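Long-range contacts in EtuB protein (Clostridium kluyveri DSM 555, PDB 3IO0), which forms trimers of tandem bacterial microcompartment domains that probably build part of the shell of a compartment associated with ethanol utilisation: residues E66-E71 / V87-D92; G17-N22 / D95-V100; A51-A56 / L132-A137. All coordinates share one frame; numbering follows the deposited sequence.

Interaction 1 (E66-E71 / V87-D92)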
loop_
_atom_site.group_PDB
_atom_site.type_symbol
_atom_site.label_atom_id
_atom_site.label_comp_id
_atom_site.label_asym_id
_atom_site.label_seq_id
_atom_site.Cartn_x
_atom_site.Cartn_y
_atom_site.Cartn_z
ATOM N N GLU A 66 -18.379 21.923 -5.191
ATOM C CA GLU A 66 -18.822 20.778 -4.408
ATOM C C GLU A 66 -17.770 19.677 -4.507
ATOM O O GLU A 66 -16.841 19.769 -5.315
ATOM C CB GLU A 66 -20.176 20.283 -4.892
ATOM C CG GLU A 66 -21.324 21.227 -4.618
ATOM C CD GLU A 66 -22.675 20.584 -4.914
ATOM O OE1 GLU A 66 -22.794 19.880 -5.947
ATOM O OE2 GLU A 66 -23.618 20.779 -4.111
ATOM N N VAL A 67 -17.907 18.648 -3.678
ATOM C CA VAL A 67 -16.891 17.616 -3.596
ATOM C C VAL A 67 -17.317 16.403 -4.410
ATOM O O VAL A 67 -18.324 15.760 -4.111
ATOM C CB VAL A 67 -16.610 17.245 -2.131
ATOM C CG1 VAL A 67 -15.756 15.991 -2.040
ATOM C CG2 VAL A 67 -15.947 18.417 -1.400
ATOM N N ALA A 68 -16.557 16.104 -5.455
ATOM C CA ALA A 68 -16.832 14.948 -6.293
ATOM C C ALA A 68 -16.247 13.696 -5.651
ATOM O O ALA A 68 -16.939 12.700 -5.476
ATOM C CB ALA A 68 -16.276 15.154 -7.684
ATOM N N THR A 69 -14.975 13.744 -5.278
ATOM C CA THR A 69 -14.358 12.578 -4.673
ATOM C C THR A 69 -13.145 12.937 -3.825
ATOM O O THR A 69 -12.378 13.827 -4.182
ATOM C CB THR A 69 -14.007 11.504 -5.748
ATOM O OG1 THR A 69 -13.592 10.300 -5.105
ATOM C CG2 THR A 69 -12.899 11.965 -6.649
ATOM N N ILE A 70 -12.996 12.262 -2.686
ATOM C CA ILE A 70 -11.781 12.365 -1.878
ATOM C C ILE A 70 -11.238 10.959 -1.650
ATOM O O ILE A 70 -11.868 10.170 -0.963
ATOM C CB ILE A 70 -12.057 13.004 -0.509
ATOM C CG1 ILE A 70 -12.785 14.337 -0.667
ATOM C CG2 ILE A 70 -10.759 13.153 0.289
ATOM C CD1 ILE A 70 -13.543 14.755 0.573
ATOM N N GLU A 71 -10.075 10.653 -2.221
ATOM C CA GLU A 71 -9.458 9.331 -2.079
ATOM C C GLU A 71 -8.018 9.408 -1.567
ATOM O O GLU A 71 -7.302 10.382 -1.832
ATOM C CB GLU A 71 -9.505 8.581 -3.401
ATOM C CG GLU A 71 -10.863 8.642 -4.075
ATOM C CD GLU A 71 -10.959 7.801 -5.334
ATOM O OE1 GLU A 71 -10.280 6.754 -5.421
ATOM O OE2 GLU A 71 -11.727 8.186 -6.239
ATOM N N VAL A 87 -11.154 15.816 -5.820
ATOM C CA VAL A 87 -11.806 16.358 -7.004
ATOM C C VAL A 87 -13.019 17.170 -6.588
ATOM O O VAL A 87 -13.918 16.661 -5.922
ATOM C CB VAL A 87 -12.194 15.262 -8.038
ATOM C CG1 VAL A 87 -12.918 15.859 -9.219
ATOM C CG2 VAL A 87 -10.959 14.551 -8.537
ATOM N N LEU A 88 -13.012 18.442 -6.978
ATOM C CA LEU A 88 -14.120 19.352 -6.760
ATOM C C LEU A 88 -14.874 19.544 -8.066
ATOM O O LEU A 88 -14.252 19.618 -9.130
ATOM C CB LEU A 88 -13.594 20.702 -6.284
ATOM C CG LEU A 88 -12.688 20.739 -5.059
ATOM C CD1 LEU A 88 -12.219 22.158 -4.783
ATOM C CD2 LEU A 88 -13.426 20.166 -3.864
ATOM N N LYS A 89 -16.203 19.623 -7.990
ATOM C CA LYS A 89 -17.037 19.840 -9.172
ATOM C C LYS A 89 -17.758 21.186 -9.155
ATOM O O LYS A 89 -18.121 21.707 -8.090
ATOM C CB LYS A 89 -18.036 18.699 -9.354
ATOM C CG LYS A 89 -19.022 18.505 -8.215
ATOM C CD LYS A 89 -20.021 17.400 -8.554
ATOM C CE LYS A 89 -21.017 17.168 -7.433
ATOM N NZ LYS A 89 -21.641 15.835 -7.583
ATOM N N ALA A 90 -17.960 21.743 -10.347
ATOM C CA ALA A 90 -18.579 23.060 -10.520
ATOM C C ALA A 90 -19.256 23.128 -11.868
ATOM O O ALA A 90 -18.841 22.453 -12.806
ATOM C CB ALA A 90 -17.530 24.165 -10.416
ATOM N N ALA A 91 -20.295 23.951 -11.965
ATOM C CA ALA A 91 -20.945 24.215 -13.247
ATOM C C ALA A 91 -20.014 25.030 -14.148
ATOM O O ALA A 91 -20.024 24.879 -15.366
ATOM C CB ALA A 91 -22.264 24.943 -13.031
ATOM N N ASP A 92 -19.198 25.879 -13.533
ATOM C CA ASP A 92 -18.330 26.778 -14.274
ATOM C C ASP A 92 -16.859 26.527 -13.929
ATOM O O ASP A 92 -16.459 26.542 -12.760
ATOM C CB ASP A 92 -18.724 28.226 -13.955
ATOM C CG ASP A 92 -18.096 29.247 -14.905
ATOM O OD1 ASP A 92 -16.885 29.155 -15.241
ATOM O OD2 ASP A 92 -18.834 30.181 -15.284
#
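Glu66 and Lys89 face each other as an antiparallel hydrogen-bonded pair. Glu66 N donates to Lys89 O at 2.9 Å, and Lys89 N donates back to Glu66 O at 2.8 Å. Val67 and Leu88 form the next, non-hydrogen-bonded pair. Beyond them Val87 O accepts two backbone bonds, from Ala68 N at 2.7 Å and from Thr69 N at 3.2 Å. Val87 N returns a bond to Thr69 O. Two residues opposite one make this a classic beta bulge. It lies between strands 66-71 and 84-90 of the first antiparallel sheet, within a BMC domain, and 66-71 is an outermost strand of that sheet in the chain.

The apolar contacts are split between the two faces. Val67 CG2 meets Leu88 CD2 at 3.9 Å on one face, where Val67 also packs on helix 132-138. On the other face Thr69 CG2 touches Val87 CB and CG2. Ala68 CB, pointing toward strand 84-90, lies 3.8 Å from Val87 CG1.

Polar side chains make the remaining contacts. Lys89 CG sits between its backbone N and carbonyl carbon (chi1 61°), and the extended chain beyond it brings CE beside Glu66 OE1. Lys89 NZ stays 4.5 Å from Glu66 OE1, too far for a salt bridge, and makes a weak hydrogen bond to Gly32 O. Thr69 OG1 donates to Glu71 OE2, whose partner oxygen OE1 bonds Ser177 OG of the second subunit.

Interaction 2 (G17-N22 / D95-V100)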
loop_
_atom_site.group_PDB
_atom_site.type_symbol
_atom_site.label_atom_id
_atom_site.label_comp_id
_atom_site.label_asym_id
_atom_site.label_seq_id
_atom_site.Cartn_x
_atom_site.Cartn_y
_atom_site.Cartn_z
ATOM N N GLY A 17 -2.297 21.395 -8.746
ATOM C CA GLY A 17 -3.645 21.866 -8.961
ATOM C C GLY A 17 -3.939 21.754 -10.436
ATOM O O GLY A 17 -3.153 22.201 -11.264
ATOM N N LEU A 18 -5.063 21.135 -10.765
ATOM C CA LEU A 18 -5.464 20.946 -12.146
ATOM C C LEU A 18 -6.916 21.314 -12.299
ATOM O O LEU A 18 -7.682 21.287 -11.331
ATOM C CB LEU A 18 -5.271 19.494 -12.568
ATOM C CG LEU A 18 -3.857 18.936 -12.480
ATOM C CD1 LEU A 18 -3.890 17.433 -12.540
ATOM C CD2 LEU A 18 -3.011 19.500 -13.596
ATOM N N VAL A 19 -7.298 21.649 -13.521
ATOM C CA VAL A 19 -8.674 21.988 -13.823
ATOM C C VAL A 19 -9.045 21.327 -15.139
ATOM O O VAL A 19 -8.263 21.378 -16.075
ATOM C CB VAL A 19 -8.828 23.510 -13.917
ATOM C CG1 VAL A 19 -10.033 23.873 -14.708
ATOM C CG2 VAL A 19 -8.939 24.101 -12.532
ATOM N N ILE A 20 -10.201 20.674 -15.211
ATOM C CA ILE A 20 -10.706 20.226 -16.506
ATOM C C ILE A 20 -12.024 20.922 -16.800
ATOM O O ILE A 20 -12.953 20.880 -15.998
ATOM C CB ILE A 20 -10.839 18.691 -16.623
ATOM C CG1 ILE A 20 -9.453 18.039 -16.590
ATOM C CG2 ILE A 20 -11.605 18.300 -17.911
ATOM C CD1 ILE A 20 -9.453 16.512 -16.646
ATOM N N ALA A 21 -12.078 21.566 -17.963
ATOM C CA ALA A 21 -13.199 22.424 -18.341
ATOM C C ALA A 21 -14.496 21.658 -18.579
ATOM O O ALA A 21 -15.549 22.013 -18.033
ATOM C CB ALA A 21 -12.831 23.239 -19.564
ATOM N N ASN A 22 -14.415 20.608 -19.386
ATOM C CA ASN A 22 -15.600 19.868 -19.764
ATOM C C ASN A 22 -15.363 18.378 -19.803
ATOM O O ASN A 22 -15.113 17.819 -20.867
ATOM C CB ASN A 22 -16.085 20.354 -21.122
ATOM C CG ASN A 22 -17.345 21.176 -21.023
ATOM O OD1 ASN A 22 -17.326 22.399 -21.191
ATOM N ND2 ASN A 22 -18.455 20.508 -20.743
ATOM N N ASP A 95 -14.958 28.803 -11.431
ATOM C CA ASP A 95 -15.258 28.508 -10.034
ATOM C C ASP A 95 -14.342 27.395 -9.518
ATOM O O ASP A 95 -13.750 27.511 -8.443
ATOM C CB ASP A 95 -16.722 28.100 -9.869
ATOM C CG ASP A 95 -17.689 29.269 -10.029
ATOM O OD1 ASP A 95 -17.382 30.382 -9.539
ATOM O OD2 ASP A 95 -18.771 29.054 -10.631
ATOM N N ALA A 96 -14.223 26.327 -10.301
ATOM C CA ALA A 96 -13.322 25.231 -9.976
ATOM C C ALA A 96 -11.877 25.715 -9.921
ATOM O O ALA A 96 -11.167 25.434 -8.949
ATOM C CB ALA A 96 -13.476 24.097 -10.966
ATOM N N ARG A 97 -11.452 26.457 -10.945
ATOM C CA ARG A 97 -10.088 26.983 -10.998
ATOM C C ARG A 97 -9.790 27.837 -9.768
ATOM O O ARG A 97 -8.749 27.697 -9.129
ATOM C CB ARG A 97 -9.857 27.777 -12.293
ATOM C CG ARG A 97 -8.436 28.332 -12.437
ATOM C CD ARG A 97 -8.060 28.705 -13.857
ATOM N NE ARG A 97 -6.605 28.663 -13.996
ATOM C CZ ARG A 97 -5.942 27.864 -14.837
ATOM N NH1 ARG A 97 -6.593 27.041 -15.649
ATOM N NH2 ARG A 97 -4.618 27.884 -14.872
ATOM N N ARG A 98 -10.734 28.707 -9.440
ATOM C CA ARG A 98 -10.628 29.607 -8.309
ATOM C C ARG A 98 -10.390 28.837 -6.997
ATOM O O ARG A 98 -9.508 29.195 -6.208
ATOM C CB ARG A 98 -11.899 30.447 -8.258
ATOM C CG ARG A 98 -11.883 31.586 -7.289
ATOM C CD ARG A 98 -13.264 32.274 -7.279
ATOM N NE ARG A 98 -13.243 33.536 -8.016
ATOM C CZ ARG A 98 -12.564 34.612 -7.616
ATOM N NH1 ARG A 98 -11.840 34.573 -6.496
ATOM N NH2 ARG A 98 -12.591 35.728 -8.334
ATOM N N ALA A 99 -11.166 27.770 -6.795
ATOM C CA ALA A 99 -11.022 26.863 -5.644
ATOM C C ALA A 99 -9.649 26.186 -5.588
ATOM O O ALA A 99 -8.995 26.181 -4.542
ATOM C CB ALA A 99 -12.128 25.818 -5.656
ATOM N N VAL A 100 -9.222 25.614 -6.716
ATOM C CA VAL A 100 -7.885 25.022 -6.844
ATOM C C VAL A 100 -6.782 26.035 -6.498
ATOM O O VAL A 100 -5.796 25.684 -5.841
ATOM C CB VAL A 100 -7.648 24.463 -8.260
ATOM C CG1 VAL A 100 -6.242 23.919 -8.398
ATOM C CG2 VAL A 100 -8.656 23.389 -8.575
#
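Arg97 carries the flat side-chain group of this contact, yet it touches Val19 through CB and the backbone. Its guanidinium turns to the N-terminal chain. There NH1 hydrogen-bonds to the carbonyl oxygen of Thr5, and NH2 makes a weak hydrogen bond to that of Phe7. CG is anti to the backbone N (chi1 -179°), and the chain then runs extended to NE. A second flat group is the peptide that follows Leu18. Its oxygen, Leu18 O, has Val100 CG2 as a neighbour at 3.6 Å.

Val19 points toward the helix and makes its contact with one methyl. Val19 CG2, anti to its own carbonyl carbon, lies 3.5 Å from Arg97 CA and 3.8 Å from Arg97 CB. Val19 CG2 also meets Val100 CG2 at 4.0 Å. It therefore rests on helix backbone as much as on side chains. Val100 uses both of its branches. While CG2 faces Leu18 and Val19, Val100 CG1 reaches Gly17 CA at 3.4 Å. Gly17 has no side chain to stand between them.

The strand and the helix run nearly antiparallel, at 176°, with their axes 8.2 Å apart. This is a helix laid on a beta sheet, in a domain of the circularly permuted BMC family. Val8 of strand 7-11, outermost of this sheet within the chain, packs against Val19, Arg97 and Val100. Leu18 and Ile20 point away from the helix and pack on Gly155 and Ile159 of the second subunit.

The interface is buried and apolar, held by methyl groups against backbone. The polar end of Arg97 is tied to the N-terminal chain instead, so it adds a second link between helix and sheet margin.

Interaction 3 (A51-A56 / L132-A137)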
loop_
_atom_site.group_PDB
_atom_site.type_symbol
_atom_site.label_atom_id
_atom_site.label_comp_id
_atom_site.label_asym_id
_atom_site.label_seq_id
_atom_site.Cartn_x
_atom_site.Cartn_y
_atom_site.Cartn_z
ATOM N N ALA A 51 -3.338 17.880 5.437
ATOM C CA ALA A 51 -2.899 19.227 5.073
ATOM C C ALA A 51 -3.632 19.749 3.836
ATOM O O ALA A 51 -4.183 20.858 3.849
ATOM C CB ALA A 51 -1.398 19.255 4.854
ATOM N N GLN A 52 -3.646 18.941 2.776
ATOM C CA GLN A 52 -4.296 19.331 1.534
ATOM C C GLN A 52 -5.795 19.428 1.748
ATOM O O GLN A 52 -6.441 20.326 1.223
ATOM C CB GLN A 52 -3.979 18.349 0.405
ATOM C CG GLN A 52 -2.574 18.472 -0.181
ATOM C CD GLN A 52 -1.534 17.637 0.555
ATOM O OE1 GLN A 52 -1.758 17.173 1.668
ATOM N NE2 GLN A 52 -0.386 17.445 -0.075
ATOM N N MET A 53 -6.342 18.501 2.532
ATOM C CA MET A 53 -7.763 18.527 2.879
ATOM C C MET A 53 -8.097 19.846 3.574
ATOM O O MET A 53 -9.086 20.486 3.226
ATOM C CB MET A 53 -8.156 17.320 3.745
ATOM C CG MET A 53 -8.010 15.969 3.048
ATOM S SD MET A 53 -8.924 14.600 3.816
ATOM C CE MET A 53 -7.765 14.088 5.061
ATOM N N MET A 54 -7.257 20.265 4.527
ATOM C CA MET A 54 -7.449 21.550 5.206
ATOM C C MET A 54 -7.547 22.672 4.178
ATOM O O MET A 54 -8.513 23.445 4.185
ATOM C CB MET A 54 -6.321 21.854 6.195
ATOM C CG MET A 54 -6.371 21.116 7.544
ATOM S SD MET A 54 -7.894 21.244 8.513
ATOM C CE MET A 54 -8.234 23.007 8.294
ATOM N N ALA A 55 -6.554 22.738 3.286
ATOM C CA ALA A 55 -6.512 23.744 2.221
ATOM C C ALA A 55 -7.734 23.672 1.301
ATOM O O ALA A 55 -8.283 24.696 0.932
ATOM C CB ALA A 55 -5.232 23.626 1.427
ATOM N N ALA A 56 -8.175 22.470 0.951
ATOM C CA ALA A 56 -9.339 22.324 0.092
ATOM C C ALA A 56 -10.650 22.686 0.813
ATOM O O ALA A 56 -11.603 23.168 0.185
ATOM C CB ALA A 56 -9.400 20.923 -0.475
ATOM N N LEU A 132 -17.566 20.979 3.667
ATOM C CA LEU A 132 -17.784 19.873 2.735
ATOM C C LEU A 132 -16.699 18.803 2.655
ATOM O O LEU A 132 -17.022 17.616 2.542
ATOM C CB LEU A 132 -18.069 20.413 1.345
ATOM C CG LEU A 132 -19.345 21.228 1.230
ATOM C CD1 LEU A 132 -19.232 22.169 0.048
ATOM C CD2 LEU A 132 -20.523 20.299 1.067
ATOM N N ILE A 133 -15.427 19.203 2.703
ATOM C CA ILE A 133 -14.354 18.212 2.635
ATOM C C ILE A 133 -14.461 17.203 3.780
ATOM O O ILE A 133 -14.638 16.002 3.532
ATOM C CB ILE A 133 -12.951 18.837 2.591
ATOM C CG1 ILE A 133 -12.730 19.532 1.247
ATOM C CG2 ILE A 133 -11.870 17.767 2.804
ATOM C CD1 ILE A 133 -12.495 18.588 0.073
ATOM N N PHE A 134 -14.395 17.694 5.018
ATOM C CA PHE A 134 -14.347 16.823 6.182
ATOM C C PHE A 134 -15.681 16.189 6.477
ATOM O O PHE A 134 -15.748 15.158 7.149
ATOM C CB PHE A 134 -13.824 17.578 7.392
ATOM C CG PHE A 134 -12.476 18.175 7.176
ATOM C CD1 PHE A 134 -11.400 17.372 6.815
ATOM C CD2 PHE A 134 -12.279 19.546 7.308
ATOM C CE1 PHE A 134 -10.146 17.920 6.594
ATOM C CE2 PHE A 134 -11.022 20.108 7.099
ATOM C CZ PHE A 134 -9.952 19.295 6.741
ATOM N N GLU A 135 -16.748 16.786 5.960
ATOM C CA GLU A 135 -18.053 16.143 6.019
ATOM C C GLU A 135 -18.087 14.894 5.142
ATOM O O GLU A 135 -18.622 13.865 5.538
ATOM C CB GLU A 135 -19.147 17.093 5.592
ATOM C CG GLU A 135 -19.223 18.336 6.409
ATOM C CD GLU A 135 -20.389 19.183 5.999
ATOM O OE1 GLU A 135 -20.424 20.358 6.397
ATOM O OE2 GLU A 135 -21.270 18.672 5.270
ATOM N N LYS A 136 -17.511 14.980 3.949
ATOM C CA LYS A 136 -17.486 13.835 3.057
ATOM C C LYS A 136 -16.445 12.790 3.504
ATOM O O LYS A 136 -16.703 11.587 3.441
ATOM C CB LYS A 136 -17.272 14.289 1.606
ATOM C CG LYS A 136 -17.332 13.179 0.555
ATOM C CD LYS A 136 -18.395 13.507 -0.489
ATOM C CE LYS A 136 -18.068 12.934 -1.872
ATOM N NZ LYS A 136 -18.086 11.438 -1.923
ATOM N N ALA A 137 -15.287 13.247 3.967
ATOM C CA ALA A 137 -14.188 12.338 4.280
ATOM C C ALA A 137 -14.430 11.579 5.580
ATOM O O ALA A 137 -14.108 10.404 5.683
ATOM C CB ALA A 137 -12.861 13.098 4.348
#
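Met53 points from helix 50-61 toward helix 132-138, and its atoms meet three residues there in turn. Met53 CB comes first, 3.5 Å from Phe134 CE1 and 3.9 Å from Ile133 CG2. The chain continues nearly straight at chi2, -162°, and this carries SD outward. Met53 SD then reaches Ala137 CB at 4.2 Å, one helical turn on from Ile133. The side chain also packs on Ile84 of strand 84-90.

Phe134 extends its ring tip between the two methionines. On the far side from Met53 CB, Met54 SD lies 3.3 Å from Phe134 CZ. The sulfur is 4.4 Å from the ring centroid and 64° off the ring normal, an oblique Met-aromatic contact. Met54 leaves its helix pointing away from helix 132-138, but a bend at chi2 brings SD back to the ring. Ile133 CG2 lies above one face of the Phe134 ring, offset toward the rim. The ring also meets that of Phe146.

Toward the C-terminal end of 51-56, Ile133 CD1 touches Ala56 CB at 3.9 Å. Ile133 N gives a hydrogen bond to Asp57 OD1, a polar link beside the apolar one. Helix 50-61 belongs to the first BMC repeat and helix 132-138 to the second. The contact thus joins the two tandem BMC repeats, with helix axes 9.3 Å apart at 130°.

The side-chain contacts between the two segments are apolar or sulfur-aromatic. The union of the repeats here therefore rests mainly on apolar packing, with the Ile133 N to Asp57 OD1 hydrogen bond beside it and the polarisable sulfur of Met54 probably adding some attraction to the ring.

Overall arrangement
From the N terminus, strand 15-20 opens the loop of interaction 2, and helix 50-61 opens that of interaction 3. Strand 66-71 follows and meets 87-92 first, so interaction 1 closes the shortest loop and is nested inside both others. Helix 93-111 then closes interaction 2. Helix 132-138 closes interaction 3 last, so interactions 2 and 3 cross. Interactions 1 and 2 share the sheet of the first repeat and touch where Leu88 packs on Ala99. Interaction 1 also touches interaction 3, through Val67 and Ile133. The sheet of the first repeat is thereby tied to helix 93-111 and to helix 132-138 of the second repeat.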